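Local coordinates for protein tumor necrosis factor receptor superfamily member 16 (Rattus norvegicus, PDB 4F42) that binds neurotrophins such as nerve growth factor at the cell surface and probably relays their signal inside the cell through its death domain, at residues S7-L10 with T11-E14. Residues are numbered along the deposited sequence; the frame is centred on the assembly and turned at random.
With MNB (5-mercapto-2-nitro-benzoic acid), chain C; MNB (5-mercapto-2-nitro-benzoic acid), chain B.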
ATOM      1  N   SER A   7      -1.421   8.802  -8.606  1.00 28.16           N
ATOM      2  CA  SER A   7      -2.008   9.205  -9.889  1.00 28.14           C
ATOM      3  C   SER A   7      -2.985   8.187 -10.456  1.00 27.93           C
ATOM      4  O   SER A   7      -3.729   8.495 -11.386  1.00 27.92           O
ATOM      5  CB  SER A   7      -0.907   9.457 -10.921  1.00 28.28           C
ATOM      6  OG  SER A   7      -0.091  10.545 -10.524  1.00 29.74           O
ATOM      7  N   LEU A   8      -2.968   6.970  -9.919  1.00 27.74           N
ATOM      8  CA  LEU A   8      -3.906   5.937 -10.342  1.00 27.68           C
ATOM      9  C   LEU A   8      -5.351   6.387 -10.129  1.00 27.80           C
ATOM     10  O   LEU A   8      -5.638   7.150  -9.207  1.00 27.44           O
ATOM     11  CB  LEU A   8      -3.639   4.624  -9.604  1.00 27.62           C
ATOM     12  CG  LEU A   8      -2.281   3.951  -9.838  1.00 27.49           C
ATOM     13  CD1 LEU A   8      -2.075   2.804  -8.846  1.00 25.79           C
ATOM     14  CD2 LEU A   8      -2.136   3.473 -11.283  1.00 27.34           C
ATOM     15  N   PRO A   9      -6.266   5.946 -11.003  1.00 28.20           N
ATOM     16  CA  PRO A   9      -7.660   6.318 -10.774  1.00 28.54           C
ATOM     17  C   PRO A   9      -8.197   5.707  -9.485  1.00 28.89           C
ATOM     18  O   PRO A   9      -7.786   4.612  -9.105  1.00 29.24           O
ATOM     19  CB  PRO A   9      -8.395   5.737 -11.990  1.00 28.59           C
ATOM     20  CG  PRO A   9      -7.434   4.827 -12.660  1.00 28.50           C
ATOM     21  CD  PRO A   9      -6.068   5.334 -12.325  1.00 28.25           C
ATOM     22  N   LEU A  10      -9.103   6.412  -8.815  1.00 28.99           N
ATOM     23  CA  LEU A  10      -9.716   5.907  -7.591  1.00 29.36           C
ATOM     24  C   LEU A  10     -10.119   4.435  -7.722  1.00 29.46           C
ATOM     25  O   LEU A  10      -9.951   3.645  -6.781  1.00 29.29           O
ATOM     26  CB  LEU A  10     -10.939   6.759  -7.233  1.00 29.59           C
ATOM     27  CG  LEU A  10     -11.727   6.478  -5.953  1.00 29.93           C
ATOM     28  CD1 LEU A  10     -10.956   6.893  -4.695  1.00 29.29           C
ATOM     29  CD2 LEU A  10     -13.049   7.215  -6.038  1.00 30.96           C
ATOM     30  N   THR A  11     -10.637   4.079  -8.897  1.00 29.63           N
ATOM     31  CA  THR A  11     -11.143   2.726  -9.155  1.00 29.94           C
ATOM     32  C   THR A  11     -10.066   1.626  -8.998  1.00 29.68           C
ATOM     33  O   THR A  11     -10.339   0.567  -8.413  1.00 29.82           O
ATOM     34  CB  THR A  11     -11.891   2.639 -10.521  1.00 30.18           C
ATOM     35  OG1 THR A  11     -12.507   1.354 -10.642  1.00 31.00           O
ATOM     36  CG2 THR A  11     -10.949   2.890 -11.723  1.00 29.88           C
ATOM     37  N   LYS A  12      -8.855   1.903  -9.488  1.00 29.05           N
ATOM     38  CA  LYS A  12      -7.698   1.023  -9.300  1.00 28.87           C
ATOM     39  C   LYS A  12      -7.232   1.026  -7.847  1.00 28.49           C
ATOM     40  O   LYS A  12      -6.971  -0.027  -7.272  1.00 28.43           O
ATOM     41  CB  LYS A  12      -6.543   1.424 -10.225  1.00 28.91           C
ATOM     42  CG  LYS A  12      -6.680   0.956 -11.689  1.00 30.46           C
ATOM     43  CD  LYS A  12      -5.547   1.549 -12.564  1.00 33.10           C
ATOM     44  CE  LYS A  12      -5.749   1.367 -14.087  1.00 33.73           C
ATOM     45  NZ  LYS A  12      -4.505   1.707 -14.870  1.00 33.79           N
ATOM     46  N   ARG A  13      -7.144   2.210  -7.250  1.00 28.19           N
ATOM     47  CA  ARG A  13      -6.703   2.330  -5.863  1.00 27.92           C
ATOM     48  C   ARG A  13      -7.611   1.609  -4.866  1.00 28.22           C
ATOM     49  O   ARG A  13      -7.126   1.033  -3.889  1.00 28.15           O
ATOM     50  CB  ARG A  13      -6.472   3.788  -5.477  1.00 27.38           C
ATOM     51  CG  ARG A  13      -5.226   4.362  -6.138  1.00 26.81           C
ATOM     52  CD  ARG A  13      -4.837   5.709  -5.587  1.00 25.33           C
ATOM     53  NE  ARG A  13      -5.719   6.769  -6.059  1.00 25.27           N
ATOM     54  CZ  ARG A  13      -6.716   7.292  -5.352  1.00 25.56           C
ATOM     55  NH1 ARG A  13      -6.969   6.856  -4.121  1.00 23.44           N
ATOM     56  NH2 ARG A  13      -7.463   8.256  -5.884  1.00 24.39           N
ATOM     57  N   GLU A  14      -8.914   1.604  -5.125  1.00 28.52           N
ATOM     58  CA  GLU A  14      -9.835   0.843  -4.280  1.00 29.17           C
ATOM     59  C   GLU A  14      -9.706  -0.692  -4.432  1.00 29.01           C
ATOM     60  O   GLU A  14     -10.027  -1.431  -3.503  1.00 28.88           O
ATOM     61  CB  GLU A  14     -11.283   1.346  -4.422  1.00 29.40           C
ATOM     62  CG  GLU A  14     -11.488   2.743  -3.777  1.00 31.36           C
ATOM     63  CD  GLU A  14     -12.953   3.208  -3.713  1.00 34.40           C
ATOM     64  OE1 GLU A  14     -13.324   3.885  -2.722  1.00 33.87           O
ATOM     65  OE2 GLU A  14     -13.729   2.909  -4.655  1.00 35.98           O
TER
HETATM   66  C6  MNB C 102      -0.971  -3.010 -13.519  1.00 30.00           C
HETATM   67  C1  MNB C 102      -1.821  -2.050 -12.975  1.00 31.60           C
HETATM   68  C2  MNB C 102      -2.046  -2.031 -11.489  1.00 32.17           C
HETATM   69  C3  MNB C 102      -1.384  -2.973 -10.704  1.00 31.33           C
HETATM   70  C4  MNB C 102      -0.548  -3.906 -11.298  1.00 30.36           C
HETATM   71  C5  MNB C 102      -0.344  -3.927 -12.676  1.00 29.86           C
HETATM   72  S5  MNB C 102       0.699  -5.101 -13.310  1.00 27.80           S
HETATM   73  C10 MNB C 102      -2.494  -1.080 -13.902  1.00 31.91           C
HETATM   74  O12 MNB C 102      -3.571  -1.432 -14.417  1.00 33.81           O
HETATM   75  O11 MNB C 102      -1.980   0.036 -14.144  1.00 31.45           O
HETATM   76  N7  MNB C 102      -2.879  -1.097 -10.844  1.00 33.22           N
HETATM   77  O9  MNB C 102      -3.208  -1.262  -9.681  1.00 32.64           O
HETATM   78  O8  MNB C 102      -3.269  -0.092 -11.418  1.00 35.01           O
HETATM   79  C6  MNB B 101     -12.338   0.232   3.692  1.00 34.05           C
HETATM   80  C1  MNB B 101     -12.126  -0.509   2.534  1.00 35.81           C
HETATM   81  C2  MNB B 101     -11.851   0.199   1.236  1.00 35.92           C
HETATM   82  C3  MNB B 101     -11.819   1.596   1.257  1.00 34.82           C
HETATM   83  C4  MNB B 101     -12.039   2.286   2.448  1.00 34.25           C
HETATM   84  C5  MNB B 101     -12.293   1.620   3.650  1.00 33.39           C
HETATM   85  S5  MNB B 101     -12.574   2.509   5.073  1.00 30.45           S
HETATM   86  C10 MNB B 101     -12.188  -1.998   2.666  1.00 37.17           C
HETATM   87  O12 MNB B 101     -13.071  -2.628   2.047  1.00 38.38           O
HETATM   88  O11 MNB B 101     -11.361  -2.568   3.410  1.00 38.82           O
HETATM   89  N7  MNB B 101     -11.628  -0.476   0.005  1.00 36.39           N
HETATM   90  O9  MNB B 101     -11.766   0.096  -1.079  1.00 34.94           O
HETATM   91  O8  MNB B 101     -11.297  -1.649  -0.005  1.00 37.00           O
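The carbonyl oxygen of L8 receives the side chain of R13, whose NE donates to L8 O at 3.2 Å from above the carbonyl plane, while L8 O lies 16° out of the guanidinium plane. A bend at chi3 (-75°) folds the arginine back over the chain to make this bond, and its CG packs 3.8 Å from CB of L8. Farther out on L8, the CD2 methyl meets CD of K12, the two side chains crossing at about a right angle beside the nitro oxygen O8 of one bound 5-mercapto-2-nitro-benzoic acid. P9 is the N-cap of helix 10-19, the first helix of the death-domain helical bundle; its O takes a nearly straight bond from R13 N (3.1 Å) and a weak one from K12 N. The proline ring lies against two side chains, CB on T11 CG2 and CG on K12 CD, both at 3.8 Å, and the extended lysine runs on to place NZ 3.1 Å from carboxylate O11 of that ligand. L10 CA sits over one guanidinium face of R13, toward its rim, while CD1 nears NH2; an alanine in place of this arginine would probably leave L8 O without its donor and remove the flat group lying against L10 CA. Next, L10 O accepts E14 N at 2.8 Å, and CG of L10 approaches the carboxylate carbon of E14, whose OE1 forms a salt bridge with R50.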